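Local coordinates for glycoside hydrolase family protein (PDB 6Q2F), which probably removes terminal alpha-L-rhamnose from glycosides as a glycoside hydrolase of the alpha-L-rhamnosidase family, and carries a bound sodium ion, at residues A[728-733]-A[893-898]; A[757-762]-A[880-885]; A[918-923]-A[947-952]; A[927-932]-A[966-971]. One frame throughout, in Å; residues are numbered along the deposited sequence.

Interaction 1: A[728-733]-A[893-898]; sequences GRNVAD and PFVHRR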
loop_
_atom_site.group_PDB
_atom_site.type_symbol
_atom_site.label_atom_id
_atom_site.label_comp_id
_atom_site.label_asym_id
_atom_site.label_seq_id
_atom_site.Cartn_x
_atom_site.Cartn_y
_atom_site.Cartn_z
ATOM N N GLY A 728 -8.709 -16.094 17.527
ATOM C CA GLY A 728 -9.812 -16.645 16.731
ATOM C C GLY A 728 -9.761 -16.177 15.283
ATOM O O GLY A 728 -8.696 -16.082 14.664
ATOM N N ARG A 729 -10.926 -15.836 14.740
ATOM C CA ARG A 729 -11.017 -15.340 13.375
ATOM C C ARG A 729 -11.722 -13.999 13.345
ATOM O O ARG A 729 -12.583 -13.716 14.176
ATOM C CB ARG A 729 -11.800 -16.302 12.458
ATOM C CG ARG A 729 -13.345 -16.351 12.756
ATOM C CD ARG A 729 -14.049 -17.271 11.753
ATOM N NE ARG A 729 -15.503 -17.364 11.952
ATOM C CZ ARG A 729 -16.389 -16.542 11.395
ATOM N NH1 ARG A 729 -15.996 -15.534 10.617
ATOM N NH2 ARG A 729 -17.678 -16.730 11.619
ATOM N N ASN A 730 -11.361 -13.194 12.352
ATOM C CA ASN A 730 -12.188 -12.055 11.994
ATOM C C ASN A 730 -13.618 -12.489 11.711
ATOM O O ASN A 730 -13.855 -13.525 11.088
ATOM C CB ASN A 730 -11.643 -11.354 10.757
ATOM C CG ASN A 730 -12.337 -10.030 10.514
ATOM O OD1 ASN A 730 -13.071 -9.857 9.547
ATOM N ND2 ASN A 730 -12.115 -9.086 11.415
ATOM N N VAL A 731 -14.574 -11.663 12.135
ATOM C CA VAL A 731 -15.978 -11.831 11.783
ATOM C C VAL A 731 -16.378 -10.717 10.827
ATOM O O VAL A 731 -16.269 -9.533 11.165
ATOM C CB VAL A 731 -16.872 -11.824 13.031
ATOM C CG1 VAL A 731 -18.361 -11.759 12.638
ATOM C CG2 VAL A 731 -16.620 -13.082 13.827
ATOM N N ALA A 732 -16.898 -11.091 9.657
ATOM C CA ALA A 732 -17.438 -10.126 8.706
ATOM C C ALA A 732 -18.660 -10.738 8.049
ATOM O O ALA A 732 -18.696 -11.946 7.818
ATOM C CB ALA A 732 -16.402 -9.731 7.648
ATOM N N ASP A 733 -19.661 -9.908 7.760
ATOM C CA ASP A 733 -20.897 -10.392 7.168
ATOM C C ASP A 733 -20.964 -10.183 5.668
ATOM O O ASP A 733 -21.716 -10.900 5.002
ATOM C CB ASP A 733 -22.108 -9.711 7.822
ATOM C CG ASP A 733 -22.273 -10.102 9.276
ATOM O OD1 ASP A 733 -22.109 -11.293 9.600
ATOM O OD2 ASP A 733 -22.546 -9.221 10.098
ATOM N N PRO A 893 -15.543 2.948 14.542
ATOM C CA PRO A 893 -15.426 1.707 13.757
ATOM C C PRO A 893 -15.046 0.557 14.674
ATOM O O PRO A 893 -14.657 0.750 15.826
ATOM C CB PRO A 893 -14.320 2.021 12.740
ATOM C CG PRO A 893 -13.448 3.040 13.467
ATOM C CD PRO A 893 -14.405 3.864 14.319
ATOM N N PHE A 894 -15.153 -0.665 14.161
ATOM C CA PHE A 894 -14.988 -1.797 15.058
ATOM C C PHE A 894 -14.400 -2.983 14.316
ATOM O O PHE A 894 -14.557 -3.126 13.097
ATOM C CB PHE A 894 -16.326 -2.222 15.676
ATOM C CG PHE A 894 -17.221 -2.958 14.708
ATOM C CD1 PHE A 894 -17.927 -2.268 13.741
ATOM C CD2 PHE A 894 -17.352 -4.337 14.769
ATOM C CE1 PHE A 894 -18.771 -2.942 12.862
ATOM C CE2 PHE A 894 -18.190 -5.014 13.899
ATOM C CZ PHE A 894 -18.900 -4.313 12.944
ATOM N N VAL A 895 -13.749 -3.851 15.092
ATOM C CA VAL A 895 -13.372 -5.189 14.663
ATOM C C VAL A 895 -14.081 -6.186 15.561
ATOM O O VAL A 895 -14.226 -5.957 16.779
ATOM C CB VAL A 895 -11.848 -5.404 14.699
ATOM C CG1 VAL A 895 -11.522 -6.821 14.272
ATOM C CG2 VAL A 895 -11.150 -4.385 13.775
ATOM N N HIS A 896 -14.506 -7.294 14.957
ATOM C CA HIS A 896 -15.171 -8.393 15.645
ATOM C C HIS A 896 -14.337 -9.638 15.417
ATOM O O HIS A 896 -14.153 -10.060 14.271
ATOM C CB HIS A 896 -16.603 -8.600 15.122
ATOM C CG HIS A 896 -17.382 -9.662 15.837
ATOM N ND1 HIS A 896 -18.682 -9.993 15.494
ATOM C CD2 HIS A 896 -17.052 -10.470 16.871
ATOM C CE1 HIS A 896 -19.108 -10.973 16.273
ATOM N NE2 HIS A 896 -18.146 -11.265 17.132
ATOM N N ARG A 897 -13.831 -10.215 16.499
ATOM C CA ARG A 897 -13.091 -11.468 16.475
ATOM C C ARG A 897 -13.920 -12.549 17.150
ATOM O O ARG A 897 -14.699 -12.262 18.063
ATOM C CB ARG A 897 -11.744 -11.287 17.195
ATOM C CG ARG A 897 -10.767 -10.402 16.411
ATOM C CD ARG A 897 -9.695 -11.296 15.858
ATOM N NE ARG A 897 -9.341 -10.932 14.526
ATOM C CZ ARG A 897 -8.629 -11.704 13.731
ATOM N NH1 ARG A 897 -8.213 -12.902 14.142
ATOM N NH2 ARG A 897 -8.354 -11.270 12.522
ATOM N N ARG A 898 -13.766 -13.792 16.706
ATOM C CA ARG A 898 -14.551 -14.870 17.288
ATOM C C ARG A 898 -13.748 -16.156 17.408
ATOM O O ARG A 898 -12.999 -16.539 16.506
ATOM C CB ARG A 898 -15.842 -15.143 16.486
ATOM C CG ARG A 898 -16.498 -16.500 16.810
ATOM C CD ARG A 898 -17.799 -16.716 16.029
ATOM N NE ARG A 898 -18.741 -15.647 16.317
ATOM C CZ ARG A 898 -19.789 -15.353 15.558
ATOM N NH1 ARG A 898 -20.032 -16.065 14.465
ATOM N NH2 ARG A 898 -20.604 -14.363 15.906
HETATM O O HOH W 1 -18.933 -18.561 13.215
HETATM O O HOH W 2 -14.335 -7.664 11.998
#

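Interaction 2: A[757-762]-A[880-885]; sequences PVRYAY and DFTFTG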
loop_
_atom_site.group_PDB
_atom_site.type_symbol
_atom_site.label_atom_id
_atom_site.label_comp_id
_atom_site.label_asym_id
_atom_site.label_seq_id
_atom_site.Cartn_x
_atom_site.Cartn_y
_atom_site.Cartn_z
ATOM N N PRO A 757 -20.695 -1.480 4.195
ATOM C CA PRO A 757 -21.520 -1.355 5.400
ATOM C C PRO A 757 -20.769 -0.624 6.512
ATOM O O PRO A 757 -19.540 -0.486 6.500
ATOM C CB PRO A 757 -21.804 -2.808 5.781
ATOM C CG PRO A 757 -20.618 -3.571 5.226
ATOM C CD PRO A 757 -20.223 -2.862 3.959
ATOM N N VAL A 758 -21.527 -0.131 7.485
ATOM C CA VAL A 758 -20.968 0.529 8.660
ATOM C C VAL A 758 -21.177 -0.303 9.922
ATOM O O VAL A 758 -20.249 -0.509 10.703
ATOM C CB VAL A 758 -21.560 1.945 8.832
ATOM C CG1 VAL A 758 -21.099 2.553 10.153
ATOM C CG2 VAL A 758 -21.144 2.832 7.660
ATOM N N ARG A 759 -22.395 -0.793 10.129
ATOM C CA ARG A 759 -22.766 -1.551 11.316
ATOM C C ARG A 759 -22.483 -3.037 11.167
ATOM O O ARG A 759 -22.739 -3.805 12.104
ATOM C CB ARG A 759 -24.249 -1.299 11.633
ATOM C CG ARG A 759 -24.574 0.206 11.746
ATOM C CD ARG A 759 -26.064 0.461 12.028
ATOM N NE ARG A 759 -26.925 -0.195 11.051
ATOM C CZ ARG A 759 -28.188 -0.544 11.275
ATOM N NH1 ARG A 759 -28.747 -0.308 12.455
ATOM N NH2 ARG A 759 -28.888 -1.140 10.318
ATOM N N TYR A 760 -21.932 -3.437 10.022
ATOM C CA TYR A 760 -21.490 -4.789 9.743
ATOM C C TYR A 760 -20.055 -4.738 9.228
ATOM O O TYR A 760 -19.676 -3.800 8.524
ATOM C CB TYR A 760 -22.373 -5.460 8.663
ATOM C CG TYR A 760 -23.868 -5.402 8.908
ATOM C CD1 TYR A 760 -24.575 -4.227 8.714
ATOM C CD2 TYR A 760 -24.576 -6.543 9.283
ATOM C CE1 TYR A 760 -25.952 -4.172 8.921
ATOM C CE2 TYR A 760 -25.936 -6.507 9.481
ATOM C CZ TYR A 760 -26.615 -5.314 9.307
ATOM O OH TYR A 760 -27.978 -5.278 9.520
ATOM N N ALA A 761 -19.259 -5.748 9.560
ATOM C CA ALA A 761 -17.903 -5.787 9.036
ATOM C C ALA A 761 -17.889 -6.408 7.641
ATOM O O ALA A 761 -18.822 -7.105 7.233
ATOM C CB ALA A 761 -16.972 -6.572 9.962
ATOM N N TYR A 762 -16.815 -6.139 6.903
ATOM C CA TYR A 762 -16.713 -6.641 5.544
ATOM C C TYR A 762 -15.265 -6.950 5.197
ATOM O O TYR A 762 -14.325 -6.418 5.798
ATOM C CB TYR A 762 -17.283 -5.654 4.517
ATOM C CG TYR A 762 -16.523 -4.352 4.374
ATOM C CD1 TYR A 762 -16.698 -3.312 5.290
ATOM C CD2 TYR A 762 -15.673 -4.140 3.294
ATOM C CE1 TYR A 762 -16.014 -2.104 5.152
ATOM C CE2 TYR A 762 -14.995 -2.949 3.146
ATOM C CZ TYR A 762 -15.158 -1.933 4.078
ATOM O OH TYR A 762 -14.485 -0.743 3.911
ATOM N N ASP A 880 -24.188 -5.990 13.477
ATOM C CA ASP A 880 -23.211 -6.576 14.384
ATOM C C ASP A 880 -22.851 -5.606 15.498
ATOM O O ASP A 880 -22.843 -5.977 16.682
ATOM C CB ASP A 880 -21.960 -6.990 13.609
ATOM C CG ASP A 880 -21.082 -7.946 14.391
ATOM O OD1 ASP A 880 -21.553 -8.453 15.431
ATOM O OD2 ASP A 880 -19.926 -8.199 13.954
ATOM N N PHE A 881 -22.526 -4.362 15.141
ATOM C CA PHE A 881 -22.198 -3.348 16.134
ATOM C C PHE A 881 -22.849 -2.040 15.734
ATOM O O PHE A 881 -22.725 -1.598 14.590
ATOM C CB PHE A 881 -20.684 -3.134 16.296
ATOM C CG PHE A 881 -20.336 -1.939 17.162
ATOM C CD1 PHE A 881 -20.516 -1.980 18.531
ATOM C CD2 PHE A 881 -19.872 -0.771 16.594
ATOM C CE1 PHE A 881 -20.229 -0.878 19.325
ATOM C CE2 PHE A 881 -19.573 0.329 17.375
ATOM C CZ PHE A 881 -19.752 0.277 18.743
ATOM N N THR A 882 -23.533 -1.422 16.683
ATOM C CA THR A 882 -24.069 -0.087 16.489
ATOM C C THR A 882 -24.157 0.576 17.854
ATOM O O THR A 882 -23.897 -0.050 18.884
ATOM C CB THR A 882 -25.431 -0.107 15.800
ATOM O OG1 THR A 882 -25.750 1.223 15.372
ATOM C CG2 THR A 882 -26.495 -0.591 16.776
ATOM N N PHE A 883 -24.518 1.857 17.860
ATOM C CA PHE A 883 -24.459 2.617 19.101
ATOM C C PHE A 883 -25.346 3.851 19.024
ATOM O O PHE A 883 -25.521 4.445 17.955
ATOM C CB PHE A 883 -23.020 3.040 19.426
ATOM C CG PHE A 883 -22.376 3.872 18.359
ATOM C CD1 PHE A 883 -22.517 5.253 18.353
ATOM C CD2 PHE A 883 -21.630 3.273 17.355
ATOM C CE1 PHE A 883 -21.921 6.023 17.371
ATOM C CE2 PHE A 883 -21.025 4.040 16.356
ATOM C CZ PHE A 883 -21.172 5.418 16.369
ATOM N N THR A 884 -25.884 4.237 20.182
ATOM C CA THR A 884 -26.630 5.475 20.339
ATOM C C THR A 884 -25.942 6.346 21.381
ATOM O O THR A 884 -25.101 5.874 22.149
ATOM C CB THR A 884 -28.084 5.218 20.761
ATOM O OG1 THR A 884 -28.111 4.653 22.073
ATOM C CG2 THR A 884 -28.746 4.238 19.799
ATOM N N GLY A 885 -26.327 7.621 21.408
ATOM C CA GLY A 885 -25.863 8.559 22.414
ATOM C C GLY A 885 -24.669 9.412 22.037
ATOM O O GLY A 885 -24.164 10.140 22.890
HETATM O O HOH W 3 -28.184 1.688 14.218
HETATM O O HOH W 4 -20.074 -8.012 11.024
#

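Interaction 3: A[918-923]-A[947-952]; sequences EAHFRV and GGETVV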
loop_
_atom_site.group_PDB
_atom_site.type_symbol
_atom_site.label_atom_id
_atom_site.label_comp_id
_atom_site.label_asym_id
_atom_site.label_seq_id
_atom_site.Cartn_x
_atom_site.Cartn_y
_atom_site.Cartn_z
ATOM N N GLU A 918 -24.480 4.131 24.262
ATOM C CA GLU A 918 -25.009 2.803 24.527
ATOM C C GLU A 918 -24.611 1.941 23.341
ATOM O O GLU A 918 -25.023 2.214 22.206
ATOM C CB GLU A 918 -26.528 2.817 24.732
ATOM C CG GLU A 918 -26.977 3.471 26.046
ATOM C CD GLU A 918 -28.021 2.646 26.795
ATOM O OE1 GLU A 918 -29.089 2.337 26.216
ATOM O OE2 GLU A 918 -27.757 2.293 27.965
ATOM N N ALA A 919 -23.780 0.937 23.596
ATOM C CA ALA A 919 -23.198 0.117 22.540
ATOM C C ALA A 919 -23.993 -1.176 22.412
ATOM O O ALA A 919 -24.263 -1.839 23.421
ATOM C CB ALA A 919 -21.729 -0.189 22.831
ATOM N N HIS A 920 -24.372 -1.519 21.173
ATOM C CA HIS A 920 -25.200 -2.686 20.857
ATOM C C HIS A 920 -24.354 -3.713 20.127
ATOM O O HIS A 920 -23.831 -3.425 19.049
ATOM C CB HIS A 920 -26.400 -2.313 19.977
ATOM C CG HIS A 920 -27.383 -1.399 20.642
ATOM N ND1 HIS A 920 -28.712 -1.730 20.813
ATOM C CD2 HIS A 920 -27.228 -0.166 21.183
ATOM C CE1 HIS A 920 -29.330 -0.745 21.441
ATOM N NE2 HIS A 920 -28.458 0.223 21.661
ATOM N N PHE A 921 -24.234 -4.906 20.703
ATOM C CA PHE A 921 -23.456 -5.982 20.110
ATOM C C PHE A 921 -24.392 -7.138 19.788
ATOM O O PHE A 921 -25.279 -7.474 20.592
ATOM C CB PHE A 921 -22.339 -6.448 21.044
ATOM C CG PHE A 921 -21.449 -5.341 21.522
ATOM C CD1 PHE A 921 -21.818 -4.563 22.602
ATOM C CD2 PHE A 921 -20.242 -5.076 20.892
ATOM C CE1 PHE A 921 -21.002 -3.546 23.046
ATOM C CE2 PHE A 921 -19.421 -4.060 21.328
ATOM C CZ PHE A 921 -19.806 -3.287 22.405
ATOM N N ARG A 922 -24.204 -7.730 18.605
ATOM C CA ARG A 922 -24.997 -8.887 18.191
ATOM C C ARG A 922 -24.421 -10.135 18.860
ATOM O O ARG A 922 -23.765 -10.978 18.249
ATOM C CB ARG A 922 -25.010 -9.016 16.674
ATOM C CG ARG A 922 -25.948 -10.113 16.138
ATOM C CD ARG A 922 -25.822 -10.222 14.610
ATOM N NE ARG A 922 -24.472 -10.595 14.195
ATOM C CZ ARG A 922 -23.912 -10.252 13.035
ATOM N NH1 ARG A 922 -24.566 -9.487 12.172
ATOM N NH2 ARG A 922 -22.686 -10.660 12.750
ATOM N N VAL A 923 -24.649 -10.229 20.169
ATOM C CA VAL A 923 -24.171 -11.364 20.947
ATOM C C VAL A 923 -25.060 -11.487 22.171
ATOM O O VAL A 923 -25.687 -10.525 22.613
ATOM C CB VAL A 923 -22.683 -11.234 21.363
ATOM C CG1 VAL A 923 -22.488 -10.006 22.243
ATOM C CG2 VAL A 923 -22.190 -12.482 22.109
ATOM N N GLY A 947 -33.416 -9.468 23.363
ATOM C CA GLY A 947 -33.770 -9.416 21.959
ATOM C C GLY A 947 -32.623 -9.655 21.003
ATOM O O GLY A 947 -32.530 -8.970 19.979
ATOM N N GLY A 948 -31.753 -10.622 21.301
ATOM C CA GLY A 948 -30.704 -10.972 20.358
ATOM C C GLY A 948 -29.482 -10.083 20.398
ATOM O O GLY A 948 -28.584 -10.250 19.570
ATOM N N GLU A 949 -29.413 -9.141 21.337
ATOM C CA GLU A 949 -28.277 -8.237 21.432
ATOM C C GLU A 949 -27.927 -7.996 22.893
ATOM O O GLU A 949 -28.727 -8.242 23.793
ATOM C CB GLU A 949 -28.570 -6.895 20.757
ATOM C CG GLU A 949 -29.684 -6.152 21.498
ATOM C CD GLU A 949 -29.906 -4.741 21.016
ATOM O OE1 GLU A 949 -29.160 -4.285 20.128
ATOM O OE2 GLU A 949 -30.847 -4.094 21.537
ATOM N N THR A 950 -26.716 -7.503 23.112
ATOM C CA THR A 950 -26.274 -7.034 24.413
ATOM C C THR A 950 -26.049 -5.534 24.303
ATOM O O THR A 950 -25.404 -5.072 23.359
ATOM C CB THR A 950 -24.993 -7.748 24.856
ATOM O OG1 THR A 950 -25.248 -9.154 24.949
ATOM C CG2 THR A 950 -24.509 -7.225 26.228
ATOM N N VAL A 951 -26.587 -4.788 25.243
ATOM C CA VAL A 951 -26.436 -3.351 25.270
ATOM C C VAL A 951 -25.528 -2.987 26.428
ATOM O O VAL A 951 -25.741 -3.390 27.539
ATOM C CB VAL A 951 -27.768 -2.625 25.391
ATOM C CG1 VAL A 951 -27.591 -1.157 25.175
ATOM C CG2 VAL A 951 -28.752 -3.166 24.398
ATOM N N VAL A 952 -24.487 -2.233 26.138
ATOM C CA VAL A 952 -23.530 -1.873 27.150
ATOM C C VAL A 952 -23.314 -0.402 27.193
ATOM O O VAL A 952 -23.003 0.174 26.196
ATOM C CB VAL A 952 -22.189 -2.532 26.851
ATOM C CG1 VAL A 952 -21.172 -2.233 27.917
ATOM C CG2 VAL A 952 -22.364 -4.011 26.699
#

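Interaction 4: A[927-932]-A[966-971]; sequences QPELWH and FRKAAA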
loop_
_atom_site.group_PDB
_atom_site.type_symbol
_atom_site.label_atom_id
_atom_site.label_comp_id
_atom_site.label_asym_id
_atom_site.label_seq_id
_atom_site.Cartn_x
_atom_site.Cartn_y
_atom_site.Cartn_z
ATOM N N GLN A 927 -21.279 -12.400 29.605
ATOM C CA GLN A 927 -21.180 -11.160 30.355
ATOM C C GLN A 927 -19.979 -10.380 29.869
ATOM O O GLN A 927 -18.844 -10.861 29.997
ATOM C CB GLN A 927 -21.124 -11.379 31.857
ATOM C CG GLN A 927 -20.103 -12.309 32.412
ATOM C CD GLN A 927 -20.064 -12.174 33.913
ATOM O OE1 GLN A 927 -20.207 -11.073 34.433
ATOM N NE2 GLN A 927 -19.925 -13.293 34.623
ATOM N N PRO A 928 -20.181 -9.216 29.272
ATOM C CA PRO A 928 -19.061 -8.490 28.675
ATOM C C PRO A 928 -18.123 -7.981 29.746
ATOM O O PRO A 928 -18.521 -7.760 30.887
ATOM C CB PRO A 928 -19.742 -7.337 27.929
ATOM C CG PRO A 928 -21.060 -7.162 28.622
ATOM C CD PRO A 928 -21.461 -8.509 29.129
ATOM N N GLU A 929 -16.857 -7.826 29.366
ATOM C CA GLU A 929 -15.865 -7.146 30.183
ATOM C C GLU A 929 -15.040 -6.244 29.283
ATOM O O GLU A 929 -14.814 -6.561 28.108
ATOM C CB GLU A 929 -14.934 -8.130 30.897
ATOM C CG GLU A 929 -15.571 -8.883 32.054
ATOM C CD GLU A 929 -14.570 -9.774 32.780
ATOM O OE1 GLU A 929 -13.633 -10.283 32.119
ATOM O OE2 GLU A 929 -14.713 -9.947 34.011
ATOM N N LEU A 930 -14.609 -5.107 29.832
ATOM C CA LEU A 930 -13.637 -4.276 29.128
ATOM C C LEU A 930 -12.228 -4.776 29.404
ATOM O O LEU A 930 -11.854 -4.980 30.564
ATOM C CB LEU A 930 -13.735 -2.812 29.549
ATOM C CG LEU A 930 -15.075 -2.119 29.393
ATOM C CD1 LEU A 930 -14.967 -0.667 29.854
ATOM C CD2 LEU A 930 -15.554 -2.223 27.966
ATOM N N TRP A 931 -11.442 -4.956 28.342
ATOM C CA TRP A 931 -10.024 -5.276 28.456
ATOM C C TRP A 931 -9.208 -4.090 27.971
ATOM O O TRP A 931 -9.443 -3.578 26.877
ATOM C CB TRP A 931 -9.656 -6.523 27.651
ATOM C CG TRP A 931 -10.227 -7.792 28.176
ATOM C CD1 TRP A 931 -11.412 -7.950 28.834
ATOM C CD2 TRP A 931 -9.639 -9.101 28.089
ATOM N NE1 TRP A 931 -11.597 -9.274 29.166
ATOM C CE2 TRP A 931 -10.527 -10.000 28.717
ATOM C CE3 TRP A 931 -8.439 -9.593 27.557
ATOM C CZ2 TRP A 931 -10.263 -11.361 28.821
ATOM C CZ3 TRP A 931 -8.175 -10.951 27.655
ATOM C CH2 TRP A 931 -9.086 -11.823 28.283
ATOM N N HIS A 932 -8.261 -3.644 28.795
ATOM C CA HIS A 932 -7.510 -2.432 28.507
ATOM C C HIS A 932 -6.102 -2.792 28.071
ATOM O O HIS A 932 -5.353 -3.375 28.867
ATOM C CB HIS A 932 -7.460 -1.522 29.736
ATOM C CG HIS A 932 -8.797 -1.060 30.206
ATOM N ND1 HIS A 932 -9.472 -0.013 29.616
ATOM C CD2 HIS A 932 -9.566 -1.476 31.242
ATOM C CE1 HIS A 932 -10.608 0.186 30.266
ATOM N NE2 HIS A 932 -10.689 -0.688 31.254
ATOM N N PHE A 966 -16.570 -10.790 25.225
ATOM C CA PHE A 966 -17.744 -11.605 25.561
ATOM C C PHE A 966 -17.321 -13.066 25.619
ATOM O O PHE A 966 -17.541 -13.820 24.668
ATOM C CB PHE A 966 -18.823 -11.427 24.554
ATOM C CG PHE A 966 -19.379 -10.046 24.481
ATOM C CD1 PHE A 966 -18.758 -9.067 23.720
ATOM C CD2 PHE A 966 -20.547 -9.732 25.153
ATOM C CE1 PHE A 966 -19.298 -7.803 23.638
ATOM C CE2 PHE A 966 -21.082 -8.472 25.074
ATOM C CZ PHE A 966 -20.462 -7.508 24.324
ATOM N N ARG A 967 -16.749 -13.478 26.741
ATOM C CA ARG A 967 -16.278 -14.851 26.836
ATOM C C ARG A 967 -16.814 -15.560 28.068
ATOM O O ARG A 967 -17.081 -16.766 28.019
ATOM C CB ARG A 967 -14.750 -14.905 26.846
ATOM C CG ARG A 967 -14.132 -14.525 25.514
ATOM C CD ARG A 967 -12.642 -14.232 25.681
ATOM N NE ARG A 967 -11.813 -15.322 25.205
ATOM C CZ ARG A 967 -11.194 -16.171 26.004
ATOM N NH1 ARG A 967 -11.310 -16.047 27.319
ATOM N NH2 ARG A 967 -10.457 -17.134 25.487
ATOM N N LYS A 968 -16.944 -14.834 29.181
ATOM C CA LYS A 968 -17.537 -15.409 30.377
ATOM C C LYS A 968 -19.024 -15.665 30.157
ATOM O O LYS A 968 -19.753 -14.784 29.699
ATOM C CB LYS A 968 -17.319 -14.476 31.566
ATOM C CG LYS A 968 -15.858 -14.237 31.941
ATOM C CD LYS A 968 -15.759 -13.393 33.229
ATOM C CE LYS A 968 -14.318 -13.314 33.742
ATOM N NZ LYS A 968 -14.207 -12.496 34.984
ATOM N N ALA A 969 -19.475 -16.874 30.480
ATOM C CA ALA A 969 -20.905 -17.176 30.419
ATOM C C ALA A 969 -21.686 -16.252 31.345
ATOM O O ALA A 969 -21.307 -16.034 32.492
ATOM C CB ALA A 969 -21.176 -18.638 30.794
ATOM N N ALA A 970 -22.779 -15.701 30.833
ATOM C CA ALA A 970 -23.606 -14.777 31.594
ATOM C C ALA A 970 -24.421 -15.546 32.632
ATOM O O ALA A 970 -25.222 -16.411 32.277
ATOM C CB ALA A 970 -24.519 -13.995 30.651
ATOM N N ALA A 971 -24.196 -15.255 33.917
ATOM C CA ALA A 971 -25.062 -15.808 34.957
ATOM C C ALA A 971 -26.441 -15.165 34.929
ATOM O O ALA A 971 -27.456 -15.859 35.032
ATOM C CB ALA A 971 -24.423 -15.625 36.336
HETATM O O HOH W 5 -16.436 -12.100 29.007
#

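Interaction 1: A[728-733]-A[893-898]
Val731 lies against one face of the His896 imidazole, its CB 3.8 Å from the ring centroid in a CH-pi contact and its CG1, anti to the backbone N, beside ND1. The ring stands with CG anti to its backbone N (chi1 -177°) and is fixed at both nitrogens by residues beyond the two segments, ND1 by Asp880 and NE2 by Glu903. The other methyl of Val731, CG2, reaches CB of Arg898 at 3.5 Å. The short strand 729-730 pairs with strand 894-899 of the large antiparallel sheet: Arg729 and Arg898 form a hydrogen-bonded pair, with Arg898 N to Arg729 O at 2.8 Å, and Val731 N continues the pairing to His896 O at 2.7 Å. An alanine in place of His896 would probably lose the hydrogen bonds to Asp880 and Glu903 and the face on which Val731 rests. Arg729 and Arg898 share one face of the sheet and lie side by side, Arg729 extended and Arg898 bent at chi3, guanidinium planes nearly perpendicular; their like charges, NH2 to NH1 3.8 Å, are bridged by a water at the edge of both groups, and Arg898 NE pairs with Glu903. On the other face, the Arg897 guanidinium lies flat over the peptide of Arg729 and Asn730, CZ to Asn730 N 3.4 Å, while its NH1 bonds Asn639 and Thr727 O.

Interaction 2: A[757-762]-A[880-885]
Where the loop 757-762 meets the start of strand 881-884, the direct backbone bonds converge on one carbonyl: Arg759 O accepts two successive amides, a nearly straight bond from Phe881 N at 3.1 Å and a weak, bent one from Asp880 N at 3.0 Å. A water extends this junction, accepting from Ala761 N and donating to Asp880 OD2, which also takes His896 ND1, while OD1 bonds Tyr905 OH. The Arg759 side chain runs alongside Thr882, pointing the same way; its CG lies anti to its carbonyl carbon, the chain bends about CG-CD (chi3 -54°), and CD touches Thr882 OG1 at 3.4 Å. Arg759 NH1 reaches Thr882 OG1 through a water, 2.7 Å from each, whereas NE forms a salt bridge with Glu869. An alanine in place of Arg759 would probably lose both the water-mediated tie to Thr882 and the ion pair with Glu869. The loop is thus joined to the antiparallel sheet mainly by main-chain hydrogen bonds and water bridges, and the Glu869 carboxylate is likely to stabilise the arginine's positive charge.

Interaction 3: A[918-923]-A[947-952]
With CG anti to the carbonyl carbon (chi1 -65°), the His920 ring is carried alongside Glu949, whose CG takes the crowded position between backbone N and carbonyl carbon (chi1 65°) before the chain extends to its carboxylate. His920 ND1 donates to Glu949 OE1 over 2.7 Å; the oxygen lies close to the imidazole plane, yet the donor stands above the carboxylate plane, the two planes being turned 52° apart. Such a bond would probably favour the imidazolium form, although its charge is not seen. Val951 covers one face of the same ring, its CG2 4.1 Å from the centroid in a CH-pi contact. The opposite side of the sheet carries Ala919, Phe921, Thr950 and Val952. There, Phe921 CE1 packs on Val952 CG2 at 3.9 Å, and Phe966 and Tyr905 also meet the phenyl ring. Past the end of strand 915-921, an inverse gamma turn centred on Arg922 swings Val923 O over Thr950, whose OG1, anti to the carbonyl carbon, donates to it at 2.7 Å from above the carbonyl plane. The Arg922 guanidinium pairs with Asp733 and bonds Ala878 O. Reciprocal amide bonds at the Ala919-Val952 and Phe921-Thr950 pairs flank the non-hydrogen-bonded His920-Val951 pair, the regular alternation of an antiparallel sheet with one partly exposed face, that of His920, and one buried and largely apolar, where Val923 O satisfies the Thr950 hydroxyl.

Interaction 4: A[927-932]-A[966-971]
Pro928 sits over one face of the Phe966 ring, its CB 3.8 Å from the centroid and displaced toward CE2, which it approaches to 3.4 Å; the two side chains cross obliquely in a CH-pi contact. The indole of Trp931 has Glu929 CB in its plane at the edge. From there, Glu929 extends with CG anti to the carbonyl carbon, and an equally extended Lys968 crosses it at about a right angle. Lys968 NZ meets Glu929 OE2 at 2.8 Å in a salt bridge, approaching from above the carboxylate plane. Closer to the backbone, Gln927 CG packs on Lys968 CB at 3.6 Å, while Gln927 N donates to Lys968 O at 2.8 Å. A water links Gln927 O to Arg967 N where strand 961-967, antiparallel neighbour of strand 926-932, gives way to a corner at Lys968. The contact thus divides its chemistry: a buried proline-phenylalanine pair, packed near Val952 and Phe921, and beside the corner an ion pair on an exposed lysine, whose strength solvent would probably moderate.

All four contacts reach one curled antiparallel sheet, built mostly from strands between 881 and 975 with 729-730 added. Interaction 2 falls within the chain span between the segments of interaction 1; interactions 3 and 4 come later, their segments alternating along the chain. Interactions 1 and 2, centres about 12 Å apart, meet where Asp733 N approaches Ala761 O, beside the mixed sheet containing strands 734-737 and 762-765. Asp733 also forms a salt bridge with Arg922 of interaction 3. Neighbouring strands 881-884 and 915-921 join interactions 2 and 3 (centres about 11 Å apart). Phe966 packs interaction 4 against interaction 3, centres about 13 Å apart, so the series runs from the side facing the mixed sheet toward strands 926-932 and 961-967.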